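Local structure of putative effector, AYWB SAP54-like protein ('Echinacea purpurea' witches'-broom phytoplasma, 6INR) at residues 39-42 against 43-47; 62-65 against 66-70. The protein probably acts as a secreted phytoplasma effector that causes phyllody, the leaf-like conversion of floral organs, by interacting with plant MADS transcription factors. All blocks are in the same frame, centred on the assembly; numbering follows the deposited sequence.

Overall arrangement
Contacts 1 and 2 lie on the two consecutive helices, 16-49 and 55-84, of a helical hairpin, and their centres are about 11 Å apart. Both are surface contacts within one helix; Ile44 in contact 1 is the one buried residue among them. Contact 1 adds hydroxyl, amide and ammonium bonds on its outer face, whereas contact 2 carries a Glu65-Lys68 salt bridge along its flank. Some residues serve both their own helix and the other one, and through these the contacts meet: Asp45 OD1 forms a salt bridge with Lys64 NZ, Ile41 packs on Tyr67 and Lys68, and Lys40 CE reaches Tyr67 OH at 3.6 Å.

Contact 1. Residues 39-42 against 43-47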
ATOM      1  N   THR A  39       7.411   4.429   0.577  1.00 21.80           N
ATOM      2  CA  THR A  39       8.408   5.106   1.410  1.00 21.40           C
ATOM      3  C   THR A  39       9.196   4.086   2.218  1.00 21.57           C
ATOM      4  O   THR A  39      10.406   4.152   2.314  1.00 22.41           O
ATOM      5  CB  THR A  39       7.709   6.104   2.364  1.00 20.98           C
ATOM      6  OG1 THR A  39       7.298   7.235   1.592  1.00 20.11           O
ATOM      7  CG2 THR A  39       8.605   6.557   3.509  1.00 20.02           C
ATOM      8  N   LYS A  40       8.486   3.154   2.809  1.00 23.54           N
ATOM      9  CA  LYS A  40       9.109   2.113   3.633  1.00 27.01           C
ATOM     10  C   LYS A  40      10.174   1.387   2.809  1.00 27.84           C
ATOM     11  O   LYS A  40      11.219   1.005   3.313  1.00 26.62           O
ATOM     12  CB  LYS A  40       8.061   1.092   4.082  1.00 30.21           C
ATOM     13  CG  LYS A  40       7.997   0.828   5.579  1.00 34.36           C
ATOM     14  CD  LYS A  40       9.346   0.416   6.130  1.00 37.72           C
ATOM     15  CE  LYS A  40       9.222  -0.224   7.505  1.00 38.87           C
ATOM     16  NZ  LYS A  40      10.564  -0.544   8.062  1.00 39.68           N
ATOM     17  N   ILE A  41       9.891   1.204   1.527  1.00 27.25           N
ATOM     18  CA  ILE A  41      10.783   0.409   0.668  1.00 25.24           C
ATOM     19  C   ILE A  41      12.021   1.232   0.357  1.00 24.88           C
ATOM     20  O   ILE A  41      13.142   0.757   0.475  1.00 23.55           O
ATOM     21  CB  ILE A  41      10.110  -0.117  -0.622  1.00 26.05           C
ATOM     22  CG1 ILE A  41       9.210  -1.328  -0.330  1.00 26.01           C
ATOM     23  CG2 ILE A  41      11.155  -0.576  -1.627  1.00 26.51           C
ATOM     24  CD1 ILE A  41       8.268  -1.646  -1.479  1.00 26.47           C
ATOM     25  N   THR A  42      11.823   2.476  -0.044  1.00 25.15           N
ATOM     26  CA  THR A  42      12.979   3.308  -0.371  1.00 25.46           C
ATOM     27  C   THR A  42      13.933   3.454   0.828  1.00 26.46           C
ATOM     28  O   THR A  42      15.152   3.616   0.661  1.00 26.94           O
ATOM     29  CB  THR A  42      12.598   4.708  -0.879  1.00 26.41           C
ATOM     30  OG1 THR A  42      11.890   5.412   0.151  1.00 25.67           O
ATOM     31  CG2 THR A  42      11.771   4.627  -2.190  1.00 25.42           C
ATOM     32  N   ASN A  43      13.391   3.417   2.041  1.00 26.26           N
ATOM     33  CA  ASN A  43      14.273   3.519   3.247  1.00 25.36           C
ATOM     34  C   ASN A  43      14.998   2.200   3.550  1.00 24.49           C
ATOM     35  O   ASN A  43      16.112   2.199   4.004  1.00 23.87           O
ATOM     36  CB  ASN A  43      13.533   4.064   4.485  1.00 24.21           C
ATOM     37  CG  ASN A  43      13.109   5.518   4.312  1.00 23.28           C
ATOM     38  OD1 ASN A  43      13.880   6.357   3.834  1.00 20.81           O
ATOM     39  ND2 ASN A  43      11.866   5.815   4.679  1.00 22.45           N
ATOM     40  N   ILE A  44      14.326   1.086   3.341  1.00 25.73           N
ATOM     41  CA  ILE A  44      14.977  -0.254   3.373  1.00 27.92           C
ATOM     42  C   ILE A  44      16.154  -0.375   2.370  1.00 30.26           C
ATOM     43  O   ILE A  44      17.228  -0.844   2.718  1.00 30.07           O
ATOM     44  CB  ILE A  44      13.973  -1.401   3.121  1.00 28.86           C
ATOM     45  CG1 ILE A  44      12.911  -1.420   4.223  1.00 26.93           C
ATOM     46  CG2 ILE A  44      14.696  -2.751   3.067  1.00 29.67           C
ATOM     47  CD1 ILE A  44      11.800  -2.430   4.017  1.00 26.65           C
ATOM     48  N   ASP A  45      15.947   0.085   1.144  1.00 31.01           N
ATOM     49  CA  ASP A  45      17.035   0.185   0.178  1.00 32.34           C
ATOM     50  C   ASP A  45      18.246   0.906   0.762  1.00 36.67           C
ATOM     51  O   ASP A  45      19.340   0.365   0.814  1.00 38.14           O
ATOM     52  CB  ASP A  45      16.567   0.863  -1.107  1.00 30.83           C
ATOM     53  CG  ASP A  45      15.709  -0.062  -1.961  1.00 29.71           C
ATOM     54  OD1 ASP A  45      15.690  -1.292  -1.678  1.00 25.35           O
ATOM     55  OD2 ASP A  45      15.046   0.425  -2.903  1.00 29.82           O
ATOM     56  N   LYS A  46      18.050   2.138   1.193  1.00 43.28           N
ATOM     57  CA  LYS A  46      19.109   2.880   1.923  1.00 45.00           C
ATOM     58  C   LYS A  46      19.767   1.988   2.987  1.00 44.29           C
ATOM     59  O   LYS A  46      20.993   1.897   3.098  1.00 44.67           O
ATOM     60  CB  LYS A  46      18.542   4.142   2.587  1.00 46.77           C
ATOM     61  CG  LYS A  46      18.703   5.396   1.746  1.00 49.67           C
ATOM     62  CD  LYS A  46      17.657   6.444   2.075  1.00 52.20           C
ATOM     63  CE  LYS A  46      17.696   6.909   3.519  1.00 52.14           C
ATOM     64  NZ  LYS A  46      16.713   8.004   3.779  1.00 53.76           N
ATOM     65  N   GLY A  47      18.926   1.314   3.743  1.00 43.03           N
ATOM     66  CA  GLY A  47      19.383   0.472   4.853  1.00 47.79           C
ATOM     67  C   GLY A  47      20.247  -0.665   4.353  1.00 52.31           C
ATOM     68  O   GLY A  47      21.122  -1.159   5.070  1.00 57.64           O
TER
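Thr39 to Lys46 form a regular alpha-helical run in which Asn43 N, Ile44 N, Asp45 N and Lys46 N each bond to the carbonyl four residues earlier, from Asp45 N to Ile41 O at 3.0 Å to Lys46 N to Thr42 O at 3.3 Å. Thr39 O takes a second donor besides Asn43 N: the hydroxyl of Thr42, with OG1 2.9 Å from that oxygen. A chi1 of 62° sets Thr42 OG1 between its own backbone N and carbonyl carbon, and from there it meets Thr39 O at a C=O...O angle of 118°, tilted from the carbonyl plane. Thr39 and Asn43 run side by side in the same direction, bringing Thr39 CG2 to 3.5 Å from Asn43 ND2. The other branch of that amide, Asn43 OD1, accepts a hydrogen bond from Lys46 NZ at 3.3 Å, reached through a bend at chi3 of the lysine. On the face turned to helix 55-84, Ile44 CG1 lies close against Lys40 O, 3.1 Å away, the carbonyl that also accepts Ile44 N. The side chain touches Leu63 of helix 55-84, while Ile41 packs on Tyr67 and Lys68. Asp45 directs its carboxylate to Lys64 of that helix in a salt bridge. A hydroxyl, and an amide paired with a lysine ammonium, thus add side-chain bonds on the outer surface, while isoleucines and one carboxylate join the helix to its partner, as expected of an amphipathic helix.

Contact 2. Residues 62-65 against 66-70; sequences KLKE and NYKQL
Helix 55-84, the second arm of the helical hairpin, carries, between residues 62-65 and 66-70, an i to i+3 salt bridge of Glu65 with Lys68. Glu65 OE2 and Lys68 NZ stand 3.2 Å apart, and the ammonium meets the syn side of the carboxylate, 17° out of its plane. The two side chains lie alongside each other and point the same way; a bend at chi2 of Glu65 (-50°) and another at chi3 of Lys68 (86°) turn their charged ends together. Lys64 crosses Lys68 obliquely, with its CG 4.0 Å from Lys68 CD. Its extended chain carries the ammonium on to a salt bridge with Asp45 of helix 16-49, so the two lysines serve different acids. Their NZ atoms remain 5.8 Å apart, and the nearby carboxylates probably temper the repulsion. One turn on from Leu63, the Tyr67 ring places CD2 3.3 Å from Leu63 O, the carbonyl that also accepts Tyr67 N at 2.9 Å. Across the hairpin the tyrosine also packs against Asn37 and Lys40 of helix 16-49. Backbone bonds from Asn66 N to Lys62 O and from Gln69 N to Glu65 O continue the helical pattern. An i to i+3 acid-base pair is typical of alpha-helix surfaces; here it sits beside a tyrosine and a lysine that join the two arms of a helical hairpin.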
ATOM      1  N   LYS A  62      13.532  -9.583   3.321  1.00 41.69           N
ATOM      2  CA  LYS A  62      12.221 -10.189   3.621  1.00 46.06           C
ATOM      3  C   LYS A  62      11.138  -9.110   3.776  1.00 43.66           C
ATOM      4  O   LYS A  62      10.044  -9.226   3.225  1.00 43.03           O
ATOM      5  CB  LYS A  62      12.270 -11.051   4.888  1.00 50.91           C
ATOM      6  CG  LYS A  62      13.503 -11.941   4.979  1.00 62.75           C
ATOM      7  CD  LYS A  62      13.275 -13.246   5.750  1.00 72.22           C
ATOM      8  CE  LYS A  62      14.458 -14.224   5.676  1.00 77.91           C
ATOM      9  NZ  LYS A  62      14.930 -14.524   4.289  1.00 80.10           N
ATOM     10  N   LEU A  63      11.479  -8.067   4.532  1.00 40.09           N
ATOM     11  CA  LEU A  63      10.610  -6.888   4.713  1.00 37.52           C
ATOM     12  C   LEU A  63      10.290  -6.273   3.379  1.00 34.94           C
ATOM     13  O   LEU A  63       9.146  -5.970   3.068  1.00 34.78           O
ATOM     14  CB  LEU A  63      11.271  -5.808   5.578  1.00 37.56           C
ATOM     15  CG  LEU A  63      11.330  -5.996   7.094  1.00 38.34           C
ATOM     16  CD1 LEU A  63      12.002  -4.786   7.732  1.00 39.03           C
ATOM     17  CD2 LEU A  63       9.945  -6.214   7.672  1.00 39.17           C
ATOM     18  N   LYS A  64      11.324  -6.101   2.577  1.00 33.98           N
ATOM     19  CA  LYS A  64      11.148  -5.433   1.296  1.00 34.54           C
ATOM     20  C   LYS A  64      10.139  -6.224   0.471  1.00 36.80           C
ATOM     21  O   LYS A  64       9.329  -5.668  -0.276  1.00 36.06           O
ATOM     22  CB  LYS A  64      12.471  -5.277   0.556  1.00 34.71           C
ATOM     23  CG  LYS A  64      12.311  -4.534  -0.767  1.00 34.33           C
ATOM     24  CD  LYS A  64      13.640  -4.253  -1.412  1.00 33.88           C
ATOM     25  CE  LYS A  64      13.440  -3.624  -2.774  1.00 36.72           C
ATOM     26  NZ  LYS A  64      14.674  -2.939  -3.248  1.00 38.89           N
ATOM     27  N   GLU A  65      10.170  -7.535   0.664  1.00 39.50           N
ATOM     28  CA  GLU A  65       9.308  -8.437  -0.106  1.00 40.99           C
ATOM     29  C   GLU A  65       7.877  -8.313   0.382  1.00 38.67           C
ATOM     30  O   GLU A  65       6.941  -8.194  -0.407  1.00 37.02           O
ATOM     31  CB  GLU A  65       9.802  -9.890  -0.055  1.00 43.48           C
ATOM     32  CG  GLU A  65      11.072 -10.113  -0.877  1.00 47.36           C
ATOM     33  CD  GLU A  65      10.982  -9.557  -2.299  1.00 49.92           C
ATOM     34  OE1 GLU A  65      10.052  -9.960  -3.040  1.00 51.88           O
ATOM     35  OE2 GLU A  65      11.831  -8.709  -2.674  1.00 47.22           O
ATOM     36  N   ASN A  66       7.731  -8.276   1.698  1.00 37.38           N
ATOM     37  CA  ASN A  66       6.410  -8.072   2.320  1.00 36.19           C
ATOM     38  C   ASN A  66       5.733  -6.778   1.866  1.00 32.91           C
ATOM     39  O   ASN A  66       4.543  -6.761   1.540  1.00 32.23           O
ATOM     40  CB  ASN A  66       6.516  -8.075   3.824  1.00 36.94           C
ATOM     41  CG  ASN A  66       6.875  -9.437   4.393  1.00 38.18           C
ATOM     42  OD1 ASN A  66       6.231 -10.444   4.114  1.00 36.72           O
ATOM     43  ND2 ASN A  66       7.875  -9.453   5.253  1.00 43.61           N
ATOM     44  N   TYR A  67       6.508  -5.709   1.829  1.00 31.43           N
ATOM     45  CA  TYR A  67       5.998  -4.399   1.387  1.00 32.17           C
ATOM     46  C   TYR A  67       5.632  -4.344  -0.074  1.00 31.82           C
ATOM     47  O   TYR A  67       4.708  -3.653  -0.461  1.00 32.15           O
ATOM     48  CB  TYR A  67       6.944  -3.257   1.765  1.00 33.18           C
ATOM     49  CG  TYR A  67       6.802  -2.980   3.245  1.00 35.05           C
ATOM     50  CD1 TYR A  67       5.561  -2.616   3.784  1.00 36.68           C
ATOM     51  CD2 TYR A  67       7.855  -3.158   4.113  1.00 34.87           C
ATOM     52  CE1 TYR A  67       5.388  -2.419   5.137  1.00 35.73           C
ATOM     53  CE2 TYR A  67       7.694  -2.959   5.468  1.00 36.68           C
ATOM     54  CZ  TYR A  67       6.460  -2.595   5.978  1.00 37.67           C
ATOM     55  OH  TYR A  67       6.304  -2.389   7.339  1.00 38.05           O
ATOM     56  N   LYS A  68       6.340  -5.086  -0.894  1.00 34.80           N
ATOM     57  CA  LYS A  68       6.012  -5.110  -2.329  1.00 37.86           C
ATOM     58  C   LYS A  68       4.713  -5.879  -2.531  1.00 35.31           C
ATOM     59  O   LYS A  68       3.885  -5.506  -3.346  1.00 34.55           O
ATOM     60  CB  LYS A  68       7.145  -5.719  -3.171  1.00 43.02           C
ATOM     61  CG  LYS A  68       8.391  -4.837  -3.292  1.00 46.72           C
ATOM     62  CD  LYS A  68       9.643  -5.688  -3.507  1.00 51.45           C
ATOM     63  CE  LYS A  68       9.848  -6.010  -4.979  1.00 53.57           C
ATOM     64  NZ  LYS A  68      10.986  -6.954  -5.165  1.00 57.12           N
ATOM     65  N   GLN A  69       4.544  -6.949  -1.771  1.00 35.94           N
ATOM     66  CA  GLN A  69       3.312  -7.770  -1.855  1.00 37.50           C
ATOM     67  C   GLN A  69       2.118  -6.989  -1.344  1.00 33.95           C
ATOM     68  O   GLN A  69       1.039  -7.033  -1.898  1.00 30.44           O
ATOM     69  CB  GLN A  69       3.456  -9.068  -1.086  1.00 43.30           C
ATOM     70  CG  GLN A  69       4.718  -9.801  -1.485  1.00 52.05           C
ATOM     71  CD  GLN A  69       5.055 -10.983  -0.600  1.00 60.27           C
ATOM     72  OE1 GLN A  69       4.899 -10.933   0.633  1.00 62.74           O
ATOM     73  NE2 GLN A  69       5.551 -12.061  -1.226  1.00 61.05           N
ATOM     74  N   LEU A  70       2.363  -6.268  -0.265  1.00 32.13           N
ATOM     75  CA  LEU A  70       1.380  -5.367   0.347  1.00 28.81           C
ATOM     76  C   LEU A  70       0.960  -4.335  -0.678  1.00 26.09           C
ATOM     77  O   LEU A  70      -0.219  -4.115  -0.905  1.00 26.61           O
ATOM     78  CB  LEU A  70       2.005  -4.688   1.572  1.00 29.72           C
ATOM     79  CG  LEU A  70       1.187  -4.334   2.796  1.00 29.77           C
ATOM     80  CD1 LEU A  70       0.681  -5.531   3.573  1.00 31.70           C
ATOM     81  CD2 LEU A  70       2.088  -3.526   3.692  1.00 29.60           C
TER